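Local coordinates for protein listeriolysin O (Listeria monocytogenes, PDB 4CDB) that forms oligomeric pores in cholesterol-containing host membranes after a major conformational change, thereby lysing the target cell, at residues Ala189-Ser193 against Leu194-Phe198; Lys276-Ala279 against Ala280-Ala284; Pro11-Pro14 against Ile15-Lys18. All blocks are in the same frame, centred on the assembly; numbering follows the deposited sequence.

Contact 1: residues Ala189-Ser193 against Leu194-Phe198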
loop_
_atom_site.group_PDB
_atom_site.type_symbol
_atom_site.label_atom_id
_atom_site.label_comp_id
_atom_site.label_asym_id
_atom_site.label_seq_id
_atom_site.Cartn_x
_atom_site.Cartn_y
_atom_site.Cartn_z
ATOM N N ALA A 189 -5.710 -8.735 10.440
ATOM C CA ALA A 189 -6.043 -8.180 11.748
ATOM C C ALA A 189 -6.218 -6.668 11.657
ATOM O O ALA A 189 -7.162 -6.106 12.211
ATOM C CB ALA A 189 -4.968 -8.532 12.767
ATOM N N VAL A 190 -5.299 -6.016 10.952
ATOM C CA VAL A 190 -5.364 -4.573 10.760
ATOM C C VAL A 190 -6.600 -4.188 9.949
ATOM O O VAL A 190 -7.245 -3.177 10.226
ATOM C CB VAL A 190 -4.095 -4.041 10.057
ATOM C CG1 VAL A 190 -4.199 -2.544 9.820
ATOM C CG2 VAL A 190 -2.862 -4.357 10.884
ATOM N N ASN A 191 -6.937 -5.011 8.960
ATOM C CA ASN A 191 -8.066 -4.724 8.075
ATOM C C ASN A 191 -9.421 -4.822 8.776
ATOM O O ASN A 191 -10.438 -4.387 8.236
ATOM C CB ASN A 191 -8.040 -5.632 6.842
ATOM C CG ASN A 191 -8.941 -5.129 5.728
ATOM O OD1 ASN A 191 -9.020 -3.926 5.474
ATOM N ND2 ASN A 191 -9.634 -6.048 5.065
ATOM N N ASN A 192 -9.437 -5.392 9.978
ATOM C CA ASN A 192 -10.653 -5.426 10.783
ATOM C C ASN A 192 -11.011 -4.040 11.313
ATOM O O ASN A 192 -12.124 -3.812 11.784
ATOM C CB ASN A 192 -10.525 -6.426 11.936
ATOM C CG ASN A 192 -10.673 -7.865 11.481
ATOM O OD1 ASN A 192 -11.311 -8.146 10.467
ATOM N ND2 ASN A 192 -10.089 -8.789 12.236
ATOM N N SER A 193 -10.055 -3.120 11.234
ATOM C CA SER A 193 -10.290 -1.734 11.614
ATOM C C SER A 193 -10.345 -0.841 10.381
ATOM O O SER A 193 -11.235 0.001 10.256
ATOM C CB SER A 193 -9.196 -1.242 12.561
ATOM O OG SER A 193 -9.109 -2.069 13.707
ATOM N N LEU A 194 -9.392 -1.029 9.473
ATOM C CA LEU A 194 -9.314 -0.216 8.260
ATOM C C LEU A 194 -10.492 -0.453 7.320
ATOM O O LEU A 194 -11.058 0.496 6.779
ATOM C CB LEU A 194 -8.006 -0.482 7.513
ATOM C CG LEU A 194 -6.719 -0.005 8.185
ATOM C CD1 LEU A 194 -5.526 -0.226 7.267
ATOM C CD2 LEU A 194 -6.834 1.458 8.585
ATOM N N ASN A 195 -10.844 -1.723 7.129
ATOM C CA ASN A 195 -11.939 -2.115 6.244
ATOM C C ASN A 195 -11.775 -1.584 4.821
ATOM O O ASN A 195 -12.553 -0.745 4.371
ATOM C CB ASN A 195 -13.293 -1.681 6.821
ATOM C CG ASN A 195 -13.567 -2.280 8.190
ATOM O OD1 ASN A 195 -13.787 -1.559 9.163
ATOM N ND2 ASN A 195 -13.561 -3.606 8.270
ATOM N N VAL A 196 -10.760 -2.077 4.119
ATOM C CA VAL A 196 -10.527 -1.686 2.734
ATOM C C VAL A 196 -11.681 -2.146 1.843
ATOM O O VAL A 196 -12.039 -3.325 1.830
ATOM C CB VAL A 196 -9.203 -2.260 2.197
ATOM C CG1 VAL A 196 -9.017 -1.889 0.735
ATOM C CG2 VAL A 196 -8.029 -1.766 3.040
ATOM N N ASN A 197 -12.263 -1.208 1.103
ATOM C CA ASN A 197 -13.422 -1.499 0.265
ATOM C C ASN A 197 -13.017 -2.061 -1.098
ATOM O O ASN A 197 -13.008 -1.342 -2.096
ATOM C CB ASN A 197 -14.271 -0.235 0.086
ATOM C CG ASN A 197 -15.692 -0.537 -0.346
ATOM O OD1 ASN A 197 -15.948 -1.507 -1.058
ATOM N ND2 ASN A 197 -16.629 0.300 0.087
ATOM N N PHE A 198 -12.692 -3.350 -1.133
ATOM C CA PHE A 198 -12.249 -4.004 -2.360
ATOM C C PHE A 198 -13.346 -4.056 -3.427
ATOM O O PHE A 198 -13.059 -4.052 -4.627
ATOM C CB PHE A 198 -11.739 -5.416 -2.061
ATOM C CG PHE A 198 -10.544 -5.451 -1.149
ATOM C CD1 PHE A 198 -9.321 -4.951 -1.565
ATOM C CD2 PHE A 198 -10.641 -6.001 0.121
ATOM C CE1 PHE A 198 -8.219 -4.989 -0.729
ATOM C CE2 PHE A 198 -9.540 -6.041 0.960
ATOM C CZ PHE A 198 -8.328 -5.534 0.533
HETATM O O HOH W 1 -11.981 -5.348 3.681
#
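Val190 O takes the amide hydrogens of both Ser193 N and Leu194 N as helix 187-194 runs out, and one residue on Asn195 N reaches Asn191 O at 2.9 Å. This is the C-terminal end of a short helix: Asn195 is the first residue past it to leave helical geometry, with a positive phi of 56°, and the chain then runs extended toward helix 198-202. The side chain of Asn191 carries the turn. With CG anti to the backbone N (chi1 -164°), its amide swings forward along the departing chain, and OD1 receives Val196 N at 2.9 Å in a nearly straight bond on an in-plane lone pair. On the buried side, Val190 and Leu194 lie side by side, CG1 against CD1 at 3.7 Å, and both also touch strand 303-310. Lys306 of that strand hydrogen-bonds Ser193 O. The contact spans the junction between two segments that become transmembrane beta strands in the pore, touching the end of one at Ala189 and the start of the next from Val196, so this helix end probably has to reorganise when the strands form. Val196 also puts CG1 over one face of the Phe198 ring. At the other end of the Asn191 amide, ND2 donates to a water 2.8 Å away, and the same water donates to Val196 O at 2.7 Å, so both backbone polar groups of Val196 are tied to one side chain.

Contact 2: residues Lys276-Ala279 against Ala280-Ala284. With NA (sodium ion), chain Q.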
loop_
_atom_site.group_PDB
_atom_site.type_symbol
_atom_site.label_atom_id
_atom_site.label_comp_id
_atom_site.label_asym_id
_atom_site.label_seq_id
_atom_site.Cartn_x
_atom_site.Cartn_y
_atom_site.Cartn_z
ATOM N N LYS A 276 -3.806 10.621 -11.004
ATOM C CA LYS A 276 -2.774 11.282 -10.210
ATOM C C LYS A 276 -2.948 11.056 -8.711
ATOM O O LYS A 276 -2.248 11.667 -7.902
ATOM C CB LYS A 276 -2.768 12.785 -10.494
ATOM C CG LYS A 276 -2.090 13.185 -11.790
ATOM C CD LYS A 276 -2.083 14.698 -11.945
ATOM C CE LYS A 276 -1.116 15.144 -13.029
ATOM N NZ LYS A 276 -1.439 14.544 -14.351
ATOM N N VAL A 277 -3.880 10.180 -8.349
ATOM C CA VAL A 277 -4.212 9.932 -6.947
ATOM C C VAL A 277 -3.003 9.495 -6.116
ATOM O O VAL A 277 -2.812 9.969 -4.995
ATOM C CB VAL A 277 -5.357 8.904 -6.817
ATOM C CG1 VAL A 277 -5.606 8.552 -5.363
ATOM C CG2 VAL A 277 -6.623 9.453 -7.454
ATOM N N LYS A 278 -2.183 8.611 -6.677
ATOM C CA LYS A 278 -0.968 8.153 -6.007
ATOM C C LYS A 278 -0.042 9.324 -5.683
ATOM O O LYS A 278 0.384 9.489 -4.540
ATOM C CB LYS A 278 -0.231 7.125 -6.871
ATOM C CG LYS A 278 1.018 6.533 -6.227
ATOM C CD LYS A 278 0.669 5.606 -5.070
ATOM C CE LYS A 278 1.891 4.848 -4.562
ATOM N NZ LYS A 278 2.917 5.748 -3.962
ATOM N N ALA A 279 0.252 10.139 -6.692
ATOM C CA ALA A 279 1.112 11.306 -6.518
ATOM C C ALA A 279 0.516 12.283 -5.509
ATOM O O ALA A 279 1.237 12.886 -4.714
ATOM C CB ALA A 279 1.343 11.998 -7.851
ATOM N N ALA A 280 -0.804 12.431 -5.550
ATOM C CA ALA A 280 -1.509 13.273 -4.594
ATOM C C ALA A 280 -1.356 12.721 -3.181
ATOM O O ALA A 280 -1.079 13.468 -2.241
ATOM C CB ALA A 280 -2.975 13.377 -4.966
ATOM N N PHE A 281 -1.543 11.411 -3.044
ATOM C CA PHE A 281 -1.376 10.732 -1.763
ATOM C C PHE A 281 0.053 10.884 -1.250
ATOM O O PHE A 281 0.271 11.125 -0.063
ATOM C CB PHE A 281 -1.726 9.246 -1.889
ATOM C CG PHE A 281 -3.205 8.959 -1.879
ATOM C CD1 PHE A 281 -4.125 9.964 -1.633
ATOM C CD2 PHE A 281 -3.671 7.673 -2.105
ATOM C CE1 PHE A 281 -5.485 9.695 -1.619
ATOM C CE2 PHE A 281 -5.028 7.396 -2.093
ATOM C CZ PHE A 281 -5.936 8.409 -1.849
ATOM N N ASP A 282 1.021 10.741 -2.151
ATOM C CA ASP A 282 2.433 10.853 -1.794
ATOM C C ASP A 282 2.774 12.224 -1.210
ATOM O O ASP A 282 3.581 12.332 -0.285
ATOM C CB ASP A 282 3.325 10.569 -3.008
ATOM C CG ASP A 282 3.192 9.142 -3.511
ATOM O OD1 ASP A 282 2.878 8.248 -2.699
ATOM O OD2 ASP A 282 3.406 8.917 -4.722
ATOM N N ALA A 283 2.152 13.265 -1.754
ATOM C CA ALA A 283 2.418 14.635 -1.327
ATOM C C ALA A 283 1.805 14.935 0.038
ATOM O O ALA A 283 2.414 15.612 0.866
ATOM C CB ALA A 283 1.906 15.623 -2.370
ATOM N N ALA A 284 0.602 14.422 0.270
ATOM C CA ALA A 284 -0.100 14.656 1.529
ATOM C C ALA A 284 0.575 13.950 2.702
ATOM O O ALA A 284 0.314 14.263 3.864
ATOM C CB ALA A 284 -1.549 14.220 1.414
HETATM NA NA NA Q . 1.234 7.374 -0.601
#
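Lys278 reaches one helical turn ahead to Asp282 and closes a salt bridge on the side of helix 277-286 that faces strand 207-222. Its chain can be followed outward from CB, which points away from the next turn. CG stands anti to the backbone N (chi1 -177°) and passes 3.7 Å from Asp282 OD2. A bend at chi2 (70°) turns the chain along the helix, so that CD and CE run past OD1 at the limit of van der Waals contact. A second bend at chi4 brings NZ down on the carboxylate: it lies 2.8 Å from Asp282 OD1, on the syn lone pair, and makes a weaker bond to Asp282 OD2 at 3.3 Å. Asp282 OD1 has a second cation, a sodium ion 2.8 Å away, which Glu209 of strand 207-222 also binds. Ammonium and metal together probably favour the charged form of this carboxylate.

Beneath the pair, Asp282 N donates to Lys278 O, one of four consecutive i to i+4 backbone bonds that start with Ala280 N to Lys276 O at the N-cap. On another side of the helix, the buried Val277 and Phe281 point the same way. Val277 CG1 sits over one face of the Phe281 ring, 3.6 Å from its centroid and 19° off the normal, a CH-pi contact. Strand 262-270 touches both side chains, while Ala280 rests on Ile299 of helix 294-301. The first two turns of the helix thus carry a Lys-Asp i to i+4 bridge on one side and a Val-Phe pair on another, in one of the helical bundles that cholesterol-dependent cytolysins convert to transmembrane beta hairpins.

Contact 3: residues Pro11-Pro14 against Ile15-Lys18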
loop_
_atom_site.group_PDB
_atom_site.type_symbol
_atom_site.label_atom_id
_atom_site.label_comp_id
_atom_site.label_asym_id
_atom_site.label_seq_id
_atom_site.Cartn_x
_atom_site.Cartn_y
_atom_site.Cartn_z
ATOM N N PRO A 11 27.283 -26.471 32.837
ATOM C CA PRO A 11 27.840 -27.770 33.236
ATOM C C PRO A 11 26.886 -28.925 32.934
ATOM O O PRO A 11 25.682 -28.801 33.159
ATOM C CB PRO A 11 28.027 -27.620 34.751
ATOM C CG PRO A 11 27.086 -26.530 35.152
ATOM C CD PRO A 11 27.077 -25.582 33.992
ATOM N N LYS A 12 27.422 -30.033 32.430
ATOM C CA LYS A 12 26.596 -31.174 32.045
ATOM C C LYS A 12 27.185 -32.522 32.473
ATOM O O LYS A 12 28.397 -32.728 32.421
ATOM C CB LYS A 12 26.351 -31.166 30.531
ATOM C CG LYS A 12 25.386 -30.089 30.053
ATOM C CD LYS A 12 25.210 -30.131 28.542
ATOM C CE LYS A 12 24.208 -29.087 28.071
ATOM N NZ LYS A 12 24.115 -29.031 26.586
ATOM N N THR A 13 26.313 -33.431 32.900
ATOM C CA THR A 13 26.702 -34.804 33.203
ATOM C C THR A 13 26.991 -35.534 31.893
ATOM O O THR A 13 26.564 -35.078 30.832
ATOM C CB THR A 13 25.584 -35.545 33.970
ATOM O OG1 THR A 13 24.414 -35.628 33.150
ATOM C CG2 THR A 13 25.248 -34.821 35.264
ATOM N N PRO A 14 27.730 -36.660 31.958
ATOM C CA PRO A 14 28.042 -37.441 30.755
ATOM C C PRO A 14 26.837 -37.732 29.852
ATOM O O PRO A 14 26.963 -37.613 28.634
ATOM C CB PRO A 14 28.606 -38.740 31.331
ATOM C CG PRO A 14 29.299 -38.295 32.582
ATOM C CD PRO A 14 28.455 -37.172 33.139
ATOM N N ILE A 15 25.694 -38.094 30.426
ATOM C CA ILE A 15 24.522 -38.411 29.612
ATOM C C ILE A 15 23.862 -37.152 29.045
ATOM O O ILE A 15 23.238 -37.190 27.982
ATOM C CB ILE A 15 23.484 -39.276 30.376
ATOM C CG1 ILE A 15 22.490 -39.910 29.397
ATOM C CG2 ILE A 15 22.758 -38.456 31.434
ATOM C CD1 ILE A 15 21.475 -40.827 30.051
ATOM N N GLU A 16 24.009 -36.036 29.751
ATOM C CA GLU A 16 23.484 -34.764 29.273
ATOM C C GLU A 16 24.272 -34.291 28.055
ATOM O O GLU A 16 23.714 -33.696 27.133
ATOM C CB GLU A 16 23.496 -33.713 30.388
ATOM C CG GLU A 16 22.390 -33.906 31.420
ATOM C CD GLU A 16 22.570 -33.051 32.664
ATOM O OE1 GLU A 16 23.611 -32.370 32.783
ATOM O OE2 GLU A 16 21.665 -33.066 33.524
ATOM N N LYS A 17 25.571 -34.570 28.055
ATOM C CA LYS A 17 26.421 -34.247 26.917
ATOM C C LYS A 17 26.072 -35.131 25.733
ATOM O O LYS A 17 26.066 -34.681 24.588
ATOM C CB LYS A 17 27.897 -34.416 27.283
ATOM C CG LYS A 17 28.384 -33.446 28.340
ATOM C CD LYS A 17 29.874 -33.615 28.575
ATOM C CE LYS A 17 30.386 -32.624 29.605
ATOM N NZ LYS A 17 31.843 -32.809 29.845
ATOM N N LYS A 18 25.786 -36.398 26.019
ATOM C CA LYS A 18 25.355 -37.336 24.993
ATOM C C LYS A 18 24.031 -36.894 24.361
ATOM O O LYS A 18 23.870 -36.952 23.145
ATOM C CB LYS A 18 25.228 -38.747 25.574
ATOM C CG LYS A 18 24.865 -39.813 24.545
ATOM C CD LYS A 18 24.584 -41.159 25.203
ATOM C CE LYS A 18 24.139 -42.191 24.174
ATOM N NZ LYS A 18 23.695 -43.460 24.814
HETATM O O HOH W 2 24.386 -30.948 34.783
HETATM O O HOH W 3 22.160 -31.672 27.481
#
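Thr13 N donates to Glu16 OE1 at 2.9 Å, and Glu16 N returns a weak bond of 3.4 Å to Thr13 OG1. This reciprocal pair is a capping box at the start of helix 14-28, with Thr13 as its N-cap. The bond to OE1 is fairly straight at its hydrogen (164°), but the donor comes in from above the carboxylate plane, 46° out of it. Thr13 holds OG1 between its own backbone N and carbonyl carbon (chi1 63°), facing the first turn; there OG1 also packs against Glu16 CG at 3.2 Å.

Around this core the next bonds are helical: Lys17 N donates to Thr13 O at 3.0 Å and Lys18 N to Pro14 O. Pro14, as first residue of the helix, has no amide hydrogen to offer and suits a position where the backbone N needs no partner within the helix.

Farther out, the extended chain before the cap is held alongside the glutamate. Lys12 CA lies 3.3 Å from Glu16 OE1, and Lys12 CB meets Lys17 CG. A water donates to both Pro11 O and Glu16 OE1, the latter at 2.6 Å, and ties the incoming loop to the carboxylate. A second water lies between Glu16 O and, weakly, Lys12 NZ.

Thus OE1 accepts from a backbone amide and from a water together. A negative charge on Glu16 at the N-terminal end of a helix would probably be favoured by the helix dipole, and the box gives the Thr13 amide a firm acceptor and the Glu16 amide a weak one, on a largely solvent-exposed surface.

The three contacts follow the chain in the order 3, 1, 2, and none touches another. Contacts 1 and 2 are the near pair, with centres 21 Å apart and nearest atoms about 10 Å apart. Contact 1 ends helix 187-194 and joins two segments that become membrane strands; contact 2 lies on helix 277-286, mostly within a third. Strand 207-222 borders both: Glu208 bonds contact 1, while Glu209 shares a sodium ion with contact 2. Asn191 of contact 1 binds a different sodium ion. Contact 3 is remote, its centre 53 Å from that of contact 1 and 63 Å from that of contact 2, at the exposed N-terminal end of the elongated molecule.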